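Local coordinates for pyruvate kinase (Cryptosporidium parvum, PDB 4DRS), which probably catalyses the last step of glycolysis, the interconversion of phosphoenolpyruvate and ADP with pyruvate and ATP, with magnesium and potassium as likely cofactors, at residues Ala420-Thr434 with Pro446-Val459. Numbering follows the deposited sequence.
Sequences AHDVNAKLIITITET and PSQTIIACTAKPEV. With SO4 (sulfate ion), chain C.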
ATOM      1  N   ALA A 420      -8.056   5.524 -19.536  1.00 40.44           N
ATOM      2  CA  ALA A 420      -8.577   4.301 -20.136  1.00 40.69           C
ATOM      3  C   ALA A 420      -9.082   3.358 -19.054  1.00 41.39           C
ATOM      4  O   ALA A 420     -10.114   2.708 -19.217  1.00 41.03           O
ATOM      5  CB  ALA A 420      -7.512   3.626 -20.984  1.00 39.15           C
ATOM      6  N   HIS A 421      -8.350   3.310 -17.945  1.00 42.32           N
ATOM      7  CA  HIS A 421      -8.718   2.496 -16.800  1.00 44.33           C
ATOM      8  C   HIS A 421      -9.954   3.019 -16.121  1.00 45.04           C
ATOM      9  O   HIS A 421     -10.870   2.255 -15.817  1.00 46.21           O
ATOM     10  CB  HIS A 421      -7.553   2.415 -15.822  1.00 44.64           C
ATOM     11  CG  HIS A 421      -7.880   1.678 -14.552  1.00 46.61           C
ATOM     12  ND1 HIS A 421      -7.979   0.336 -14.499  1.00 48.30           N
ATOM     13  CD2 HIS A 421      -8.141   2.146 -13.264  1.00 47.31           C
ATOM     14  CE1 HIS A 421      -8.285  -0.039 -13.240  1.00 49.01           C
ATOM     15  NE2 HIS A 421      -8.382   1.071 -12.485  1.00 48.01           N
ATOM     16  N   ASP A 422      -9.995   4.330 -15.897  1.00 45.18           N
ATOM     17  CA  ASP A 422     -11.090   4.966 -15.168  1.00 46.08           C
ATOM     18  C   ASP A 422     -12.447   4.895 -15.876  1.00 45.72           C
ATOM     19  O   ASP A 422     -13.478   4.828 -15.211  1.00 45.76           O
ATOM     20  CB  ASP A 422     -10.740   6.419 -14.829  1.00 47.11           C
ATOM     21  CG  ASP A 422      -9.722   6.533 -13.704  1.00 49.46           C
ATOM     22  OD1 ASP A 422      -9.627   5.599 -12.873  1.00 50.19           O
ATOM     23  OD2 ASP A 422      -9.012   7.562 -13.647  1.00 50.63           O
ATOM     24  N   VAL A 423     -12.456   4.917 -17.207  1.00 44.94           N
ATOM     25  CA  VAL A 423     -13.718   4.793 -17.952  1.00 45.44           C
ATOM     26  C   VAL A 423     -13.933   3.398 -18.529  1.00 45.89           C
ATOM     27  O   VAL A 423     -14.935   3.150 -19.196  1.00 46.71           O
ATOM     28  CB  VAL A 423     -13.873   5.842 -19.082  1.00 44.98           C
ATOM     29  CG1 VAL A 423     -13.845   7.253 -18.516  1.00 44.11           C
ATOM     30  CG2 VAL A 423     -12.831   5.647 -20.177  1.00 43.83           C
ATOM     31  N   ASN A 424     -12.988   2.498 -18.266  1.00 46.75           N
ATOM     32  CA  ASN A 424     -13.022   1.136 -18.800  1.00 47.67           C
ATOM     33  C   ASN A 424     -13.031   1.114 -20.337  1.00 47.54           C
ATOM     34  O   ASN A 424     -13.815   0.393 -20.966  1.00 48.20           O
ATOM     35  CB  ASN A 424     -14.203   0.351 -18.208  1.00 49.86           C
ATOM     36  CG  ASN A 424     -14.117  -1.138 -18.485  1.00 52.09           C
ATOM     37  OD1 ASN A 424     -13.068  -1.758 -18.309  1.00 52.90           O
ATOM     38  ND2 ASN A 424     -15.228  -1.720 -18.920  1.00 54.23           N
ATOM     39  N   ALA A 425     -12.146   1.918 -20.925  1.00 45.87           N
ATOM     40  CA  ALA A 425     -12.002   2.016 -22.375  1.00 44.97           C
ATOM     41  C   ALA A 425     -11.450   0.726 -22.972  1.00 45.72           C
ATOM     42  O   ALA A 425     -10.824  -0.075 -22.273  1.00 45.45           O
ATOM     43  CB  ALA A 425     -11.108   3.190 -22.736  1.00 43.30           C
ATOM     44  N   LYS A 426     -11.684   0.533 -24.266  1.00 46.85           N
ATOM     45  CA  LYS A 426     -11.235  -0.670 -24.955  1.00 47.01           C
ATOM     46  C   LYS A 426      -9.980  -0.424 -25.778  1.00 45.10           C
ATOM     47  O   LYS A 426      -9.232  -1.360 -26.061  1.00 45.69           O
ATOM     48  CB  LYS A 426     -12.351  -1.242 -25.840  1.00 49.80           C
ATOM     49  CG  LYS A 426     -13.663  -1.515 -25.112  1.00 53.47           C
ATOM     50  CD  LYS A 426     -13.506  -2.516 -23.972  1.00 54.68           C
ATOM     51  CE  LYS A 426     -14.826  -2.745 -23.251  1.00 56.53           C
ATOM     52  NZ  LYS A 426     -14.660  -3.635 -22.066  1.00 58.93           N
ATOM     53  N   LEU A 427      -9.750   0.832 -26.159  1.00 43.35           N
ATOM     54  CA  LEU A 427      -8.603   1.187 -26.993  1.00 41.73           C
ATOM     55  C   LEU A 427      -7.961   2.507 -26.597  1.00 41.01           C
ATOM     56  O   LEU A 427      -8.634   3.419 -26.105  1.00 40.95           O
ATOM     57  CB  LEU A 427      -9.016   1.280 -28.465  1.00 42.40           C
ATOM     58  CG  LEU A 427      -9.474   0.034 -29.229  1.00 43.57           C
ATOM     59  CD1 LEU A 427     -10.059   0.479 -30.553  1.00 44.26           C
ATOM     60  CD2 LEU A 427      -8.343  -0.961 -29.446  1.00 43.41           C
ATOM     61  N   ILE A 428      -6.654   2.596 -26.825  1.00 39.24           N
ATOM     62  CA  ILE A 428      -5.941   3.862 -26.773  1.00 37.95           C
ATOM     63  C   ILE A 428      -5.405   4.153 -28.175  1.00 38.65           C
ATOM     64  O   ILE A 428      -4.519   3.450 -28.670  1.00 38.58           O
ATOM     65  CB  ILE A 428      -4.783   3.848 -25.750  1.00 36.45           C
ATOM     66  CG1 ILE A 428      -5.306   3.493 -24.349  1.00 36.21           C
ATOM     67  CG2 ILE A 428      -4.072   5.196 -25.735  1.00 35.26           C
ATOM     68  CD1 ILE A 428      -4.223   3.301 -23.304  1.00 34.64           C
ATOM     69  N   ILE A 429      -5.965   5.177 -28.817  1.00 39.23           N
ATOM     70  CA  ILE A 429      -5.559   5.558 -30.167  1.00 39.92           C
ATOM     71  C   ILE A 429      -4.631   6.767 -30.107  1.00 41.14           C
ATOM     72  O   ILE A 429      -4.954   7.770 -29.469  1.00 42.00           O
ATOM     73  CB  ILE A 429      -6.772   5.856 -31.075  1.00 39.30           C
ATOM     74  CG1 ILE A 429      -7.733   4.666 -31.085  1.00 39.58           C
ATOM     75  CG2 ILE A 429      -6.321   6.185 -32.494  1.00 39.31           C
ATOM     76  CD1 ILE A 429      -9.084   4.967 -31.705  1.00 40.96           C
ATOM     77  N   THR A 430      -3.476   6.661 -30.762  1.00 41.59           N
ATOM     78  CA  THR A 430      -2.512   7.757 -30.783  1.00 43.52           C
ATOM     79  C   THR A 430      -2.137   8.182 -32.206  1.00 44.72           C
ATOM     80  O   THR A 430      -1.731   7.361 -33.027  1.00 45.35           O
ATOM     81  CB  THR A 430      -1.253   7.451 -29.929  1.00 43.57           C
ATOM     82  OG1 THR A 430      -0.358   8.568 -29.970  1.00 45.19           O
ATOM     83  CG2 THR A 430      -0.522   6.202 -30.422  1.00 42.78           C
ATOM     84  N   ILE A 431      -2.311   9.465 -32.494  1.00 45.81           N
ATOM     85  CA  ILE A 431      -1.906  10.028 -33.773  1.00 47.77           C
ATOM     86  C   ILE A 431      -0.465  10.492 -33.604  1.00 48.19           C
ATOM     87  O   ILE A 431      -0.181  11.367 -32.793  1.00 48.14           O
ATOM     88  CB  ILE A 431      -2.823  11.199 -34.203  1.00 49.21           C
ATOM     89  CG1 ILE A 431      -4.270  10.719 -34.375  1.00 50.07           C
ATOM     90  CG2 ILE A 431      -2.326  11.841 -35.489  1.00 49.24           C
ATOM     91  CD1 ILE A 431      -5.279  11.837 -34.550  1.00 51.35           C
ATOM     92  N   THR A 432       0.441   9.882 -34.360  1.00 49.77           N
ATOM     93  CA  THR A 432       1.869  10.117 -34.186  1.00 51.41           C
ATOM     94  C   THR A 432       2.608  10.182 -35.520  1.00 53.39           C
ATOM     95  O   THR A 432       2.247   9.493 -36.475  1.00 54.32           O
ATOM     96  CB  THR A 432       2.511   9.059 -33.253  1.00 51.39           C
ATOM     97  OG1 THR A 432       3.894   9.371 -33.048  1.00 52.67           O
ATOM     98  CG2 THR A 432       2.380   7.644 -33.829  1.00 50.39           C
ATOM     99  N   GLU A 433       3.634  11.026 -35.577  1.00 56.02           N
ATOM    100  CA  GLU A 433       4.450  11.165 -36.776  1.00 58.77           C
ATOM    101  C   GLU A 433       5.811  10.491 -36.594  1.00 56.66           C
ATOM    102  O   GLU A 433       6.528  10.265 -37.569  1.00 57.00           O
ATOM    103  CB  GLU A 433       4.632  12.646 -37.137  1.00 64.63           C
ATOM    104  CG  GLU A 433       4.991  12.891 -38.602  1.00 71.24           C
ATOM    105  CD  GLU A 433       5.760  14.190 -38.830  1.00 76.11           C
ATOM    106  OE1 GLU A 433       6.589  14.562 -37.968  1.00 78.38           O
ATOM    107  OE2 GLU A 433       5.551  14.832 -39.884  1.00 78.18           O
ATOM    108  N   THR A 434       6.161  10.173 -35.346  1.00 53.56           N
ATOM    109  CA  THR A 434       7.455   9.558 -35.032  1.00 52.44           C
ATOM    110  C   THR A 434       7.323   8.228 -34.296  1.00 50.12           C
ATOM    111  O   THR A 434       8.268   7.444 -34.268  1.00 50.77           O
ATOM    112  CB  THR A 434       8.355  10.487 -34.181  1.00 54.22           C
ATOM    113  OG1 THR A 434       7.730  10.746 -32.917  1.00 54.78           O
ATOM    114  CG2 THR A 434       8.639  11.807 -34.902  1.00 54.13           C
ATOM    115  N   PRO A 446      -0.681  -0.448 -20.674  1.00 36.96           N
ATOM    116  CA  PRO A 446      -2.137  -0.453 -20.552  1.00 37.25           C
ATOM    117  C   PRO A 446      -2.722  -1.830 -20.857  1.00 38.31           C
ATOM    118  O   PRO A 446      -2.137  -2.589 -21.632  1.00 39.52           O
ATOM    119  CB  PRO A 446      -2.575   0.544 -21.626  1.00 36.01           C
ATOM    120  CG  PRO A 446      -1.499   0.483 -22.652  1.00 35.76           C
ATOM    121  CD  PRO A 446      -0.229   0.282 -21.873  1.00 36.49           C
ATOM    122  N   SER A 447      -3.864  -2.152 -20.258  1.00 38.68           N
ATOM    123  CA  SER A 447      -4.565  -3.379 -20.617  1.00 40.18           C
ATOM    124  C   SER A 447      -5.183  -3.224 -22.002  1.00 40.03           C
ATOM    125  O   SER A 447      -5.387  -4.210 -22.706  1.00 40.44           O
ATOM    126  CB  SER A 447      -5.649  -3.729 -19.590  1.00 41.09           C
ATOM    127  OG  SER A 447      -6.817  -2.958 -19.798  1.00 40.90           O
ATOM    128  N   GLN A 448      -5.483  -1.983 -22.380  1.00 39.35           N
ATOM    129  CA  GLN A 448      -6.082  -1.700 -23.682  1.00 39.96           C
ATOM    130  C   GLN A 448      -5.032  -1.815 -24.770  1.00 39.97           C
ATOM    131  O   GLN A 448      -3.867  -1.459 -24.562  1.00 39.65           O
ATOM    132  CB  GLN A 448      -6.692  -0.293 -23.726  1.00 39.65           C
ATOM    133  CG  GLN A 448      -7.846  -0.054 -22.766  1.00 40.73           C
ATOM    134  CD  GLN A 448      -7.386   0.204 -21.345  1.00 41.37           C
ATOM    135  OE1 GLN A 448      -6.209   0.488 -21.105  1.00 41.60           O
ATOM    136  NE2 GLN A 448      -8.308   0.113 -20.394  1.00 41.79           N
ATOM    137  N   THR A 449      -5.448  -2.315 -25.929  1.00 40.18           N
ATOM    138  CA  THR A 449      -4.598  -2.318 -27.112  1.00 40.21           C
ATOM    139  C   THR A 449      -4.325  -0.876 -27.539  1.00 38.56           C
ATOM    140  O   THR A 449      -5.219  -0.026 -27.482  1.00 37.78           O
ATOM    141  CB  THR A 449      -5.240  -3.137 -28.258  1.00 42.41           C
ATOM    142  OG1 THR A 449      -5.104  -4.535 -27.968  1.00 45.21           O
ATOM    143  CG2 THR A 449      -4.573  -2.846 -29.604  1.00 41.15           C
ATOM    144  N   ILE A 450      -3.081  -0.608 -27.931  1.00 36.97           N
ATOM    145  CA  ILE A 450      -2.685   0.705 -28.414  1.00 35.95           C
ATOM    146  C   ILE A 450      -2.691   0.711 -29.938  1.00 36.92           C
ATOM    147  O   ILE A 450      -1.995  -0.083 -30.575  1.00 36.99           O
ATOM    148  CB  ILE A 450      -1.277   1.104 -27.921  1.00 35.25           C
ATOM    149  CG1 ILE A 450      -1.148   0.917 -26.409  1.00 34.38           C
ATOM    150  CG2 ILE A 450      -0.953   2.543 -28.316  1.00 34.62           C
ATOM    151  CD1 ILE A 450       0.278   0.694 -25.956  1.00 34.03           C
ATOM    152  N   ILE A 451      -3.475   1.616 -30.516  1.00 37.52           N
ATOM    153  CA  ILE A 451      -3.522   1.772 -31.965  1.00 38.81           C
ATOM    154  C   ILE A 451      -2.808   3.056 -32.373  1.00 38.92           C
ATOM    155  O   ILE A 451      -3.248   4.155 -32.029  1.00 39.55           O
ATOM    156  CB  ILE A 451      -4.974   1.733 -32.503  1.00 40.00           C
ATOM    157  CG1 ILE A 451      -5.597   0.360 -32.211  1.00 40.67           C
ATOM    158  CG2 ILE A 451      -5.003   2.054 -33.994  1.00 40.28           C
ATOM    159  CD1 ILE A 451      -6.992   0.157 -32.762  1.00 42.63           C
ATOM    160  N   ALA A 452      -1.699   2.899 -33.092  1.00 38.87           N
ATOM    161  CA  ALA A 452      -0.890   4.023 -33.547  1.00 39.12           C
ATOM    162  C   ALA A 452      -1.209   4.393 -34.990  1.00 40.58           C
ATOM    163  O   ALA A 452      -1.072   3.561 -35.892  1.00 41.02           O
ATOM    164  CB  ALA A 452       0.589   3.705 -33.402  1.00 37.87           C
ATOM    165  N   CYS A 453      -1.624   5.644 -35.196  1.00 41.06           N
ATOM    166  CA  CYS A 453      -1.977   6.151 -36.518  1.00 42.28           C
ATOM    167  C   CYS A 453      -0.909   7.087 -37.040  1.00 42.70           C
ATOM    168  O   CYS A 453      -0.613   8.116 -36.430  1.00 42.59           O
ATOM    169  CB  CYS A 453      -3.310   6.889 -36.481  1.00 43.22           C
ATOM    170  SG  CYS A 453      -4.681   5.890 -35.888  1.00 45.76           S
ATOM    171  N   THR A 454      -0.349   6.731 -38.189  1.00 42.98           N
ATOM    172  CA  THR A 454       0.740   7.488 -38.783  1.00 43.23           C
ATOM    173  C   THR A 454       0.607   7.479 -40.301  1.00 43.84           C
ATOM    174  O   THR A 454      -0.070   6.618 -40.867  1.00 43.95           O
ATOM    175  CB  THR A 454       2.118   6.932 -38.339  1.00 42.55           C
ATOM    176  OG1 THR A 454       3.167   7.735 -38.891  1.00 43.51           O
ATOM    177  CG2 THR A 454       2.309   5.480 -38.784  1.00 42.10           C
ATOM    178  N   ALA A 455       1.249   8.446 -40.949  1.00 44.62           N
ATOM    179  CA  ALA A 455       1.278   8.513 -42.408  1.00 47.19           C
ATOM    180  C   ALA A 455       2.571   7.920 -42.963  1.00 47.70           C
ATOM    181  O   ALA A 455       2.723   7.768 -44.176  1.00 49.02           O
ATOM    182  CB  ALA A 455       1.105   9.950 -42.879  1.00 47.82           C
ATOM    183  N   LYS A 456       3.498   7.587 -42.065  1.00 47.37           N
ATOM    184  CA  LYS A 456       4.809   7.077 -42.455  1.00 47.27           C
ATOM    185  C   LYS A 456       4.910   5.581 -42.165  1.00 46.02           C
ATOM    186  O   LYS A 456       4.921   5.170 -41.002  1.00 45.44           O
ATOM    187  CB  LYS A 456       5.924   7.850 -41.740  1.00 48.57           C
ATOM    188  CG  LYS A 456       5.853   9.361 -41.941  1.00 51.75           C
ATOM    189  CD  LYS A 456       6.926  10.118 -41.164  1.00 53.52           C
ATOM    190  CE  LYS A 456       8.179  10.335 -42.004  1.00 57.29           C
ATOM    191  NZ  LYS A 456       9.077  11.392 -41.450  1.00 59.10           N
ATOM    192  N   PRO A 457       4.976   4.754 -43.227  1.00 45.99           N
ATOM    193  CA  PRO A 457       5.098   3.300 -43.047  1.00 43.84           C
ATOM    194  C   PRO A 457       6.320   2.882 -42.217  1.00 41.89           C
ATOM    195  O   PRO A 457       6.257   1.879 -41.500  1.00 41.00           O
ATOM    196  CB  PRO A 457       5.197   2.769 -44.483  1.00 44.87           C
ATOM    197  CG  PRO A 457       4.556   3.826 -45.326  1.00 46.25           C
ATOM    198  CD  PRO A 457       4.895   5.129 -44.653  1.00 45.90           C
ATOM    199  N   GLU A 458       7.409   3.643 -42.296  1.00 41.65           N
ATOM    200  CA  GLU A 458       8.623   3.319 -41.530  1.00 41.44           C
ATOM    201  C   GLU A 458       8.369   3.392 -40.022  1.00 39.96           C
ATOM    202  O   GLU A 458       8.853   2.555 -39.265  1.00 38.39           O
ATOM    203  CB  GLU A 458       9.840   4.170 -41.965  1.00 42.62           C
ATOM    204  CG  GLU A 458       9.810   5.652 -41.601  1.00 45.08           C
ATOM    205  CD  GLU A 458      10.355   5.966 -40.200  1.00 47.69           C
ATOM    206  OE1 GLU A 458      10.894   5.062 -39.512  1.00 47.29           O
ATOM    207  OE2 GLU A 458      10.248   7.144 -39.783  1.00 49.15           O
ATOM    208  N   VAL A 459       7.588   4.390 -39.605  1.00 39.66           N
ATOM    209  CA  VAL A 459       7.185   4.550 -38.206  1.00 38.10           C
ATOM    210  C   VAL A 459       6.412   3.322 -37.722  1.00 37.35           C
ATOM    211  O   VAL A 459       6.688   2.799 -36.643  1.00 37.17           O
ATOM    212  CB  VAL A 459       6.365   5.846 -37.992  1.00 38.20           C
ATOM    213  CG1 VAL A 459       5.696   5.866 -36.621  1.00 37.11           C
ATOM    214  CG2 VAL A 459       7.257   7.069 -38.168  1.00 38.29           C
TER
HETATM  215  S   SO4 C 601       4.653  12.060 -31.565  1.00 55.30           S
HETATM  216  O1  SO4 C 601       3.441  12.844 -31.876  1.00 56.65           O
HETATM  217  O2  SO4 C 601       4.250  10.864 -30.801  1.00 54.00           O
HETATM  218  O3  SO4 C 601       5.319  11.635 -32.816  1.00 57.00           O
HETATM  219  O4  SO4 C 601       5.610  12.875 -30.789  1.00 54.25           O
HETATM  220  O   HOH W   1      -7.779  -4.098 -25.848  1.00 57.35           O
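Q448 folds back against the turn that leads into strand 427-431, its NE2 donating to A425 O at 3.1 Å. The bend at chi2 (79°) brings the amide there; A425 O lies close to the amide plane, whereas NE2 sits above the carbonyl plane, well off a lone pair. The methyl of A420 presses on the amide, CB to OE1 3.4 Å. Beside it, I428 reaches CD1 to P446 CB at 3.6 Å, the two side chains crossing at about a right angle.

From here strands 427-431 and 449-454 run parallel. I428 and T430 each bond through both N and O to the residues flanking I450 and A452, and T432 N adds a bond to C453 O. One face carries L427, both of whose methyls meet I451 CD1, and I429, whose CG2 rests on C453 SG at 3.8 Å. I428, T430, I450 and A452 point to the other face, where helix 436-443 packs on I428, T430 and I450, completing a beta-alpha-beta crossover.

At the C-terminal ends of the strands, T454 OG1 donates a weak bond to T432 O and accepts from K456 N in an ST turn. T432 turns OG1 away from its own N (chi1 -177°), setting the hydroxyl 2.7 Å from both sulfate O2 and O3, either of which may take its proton. E433 N, T434 N and T434 OG1 bond to O3, and T437 OG1 binds the ion too. Though the sulfate probably comes from the crystallisation liquor, this loop and the helix start can evidently hold an anion, reminiscent of the effector-phosphate loop in fructose-1,6-bisphosphate-regulated pyruvate kinases; the helix dipole would probably favour negative charge.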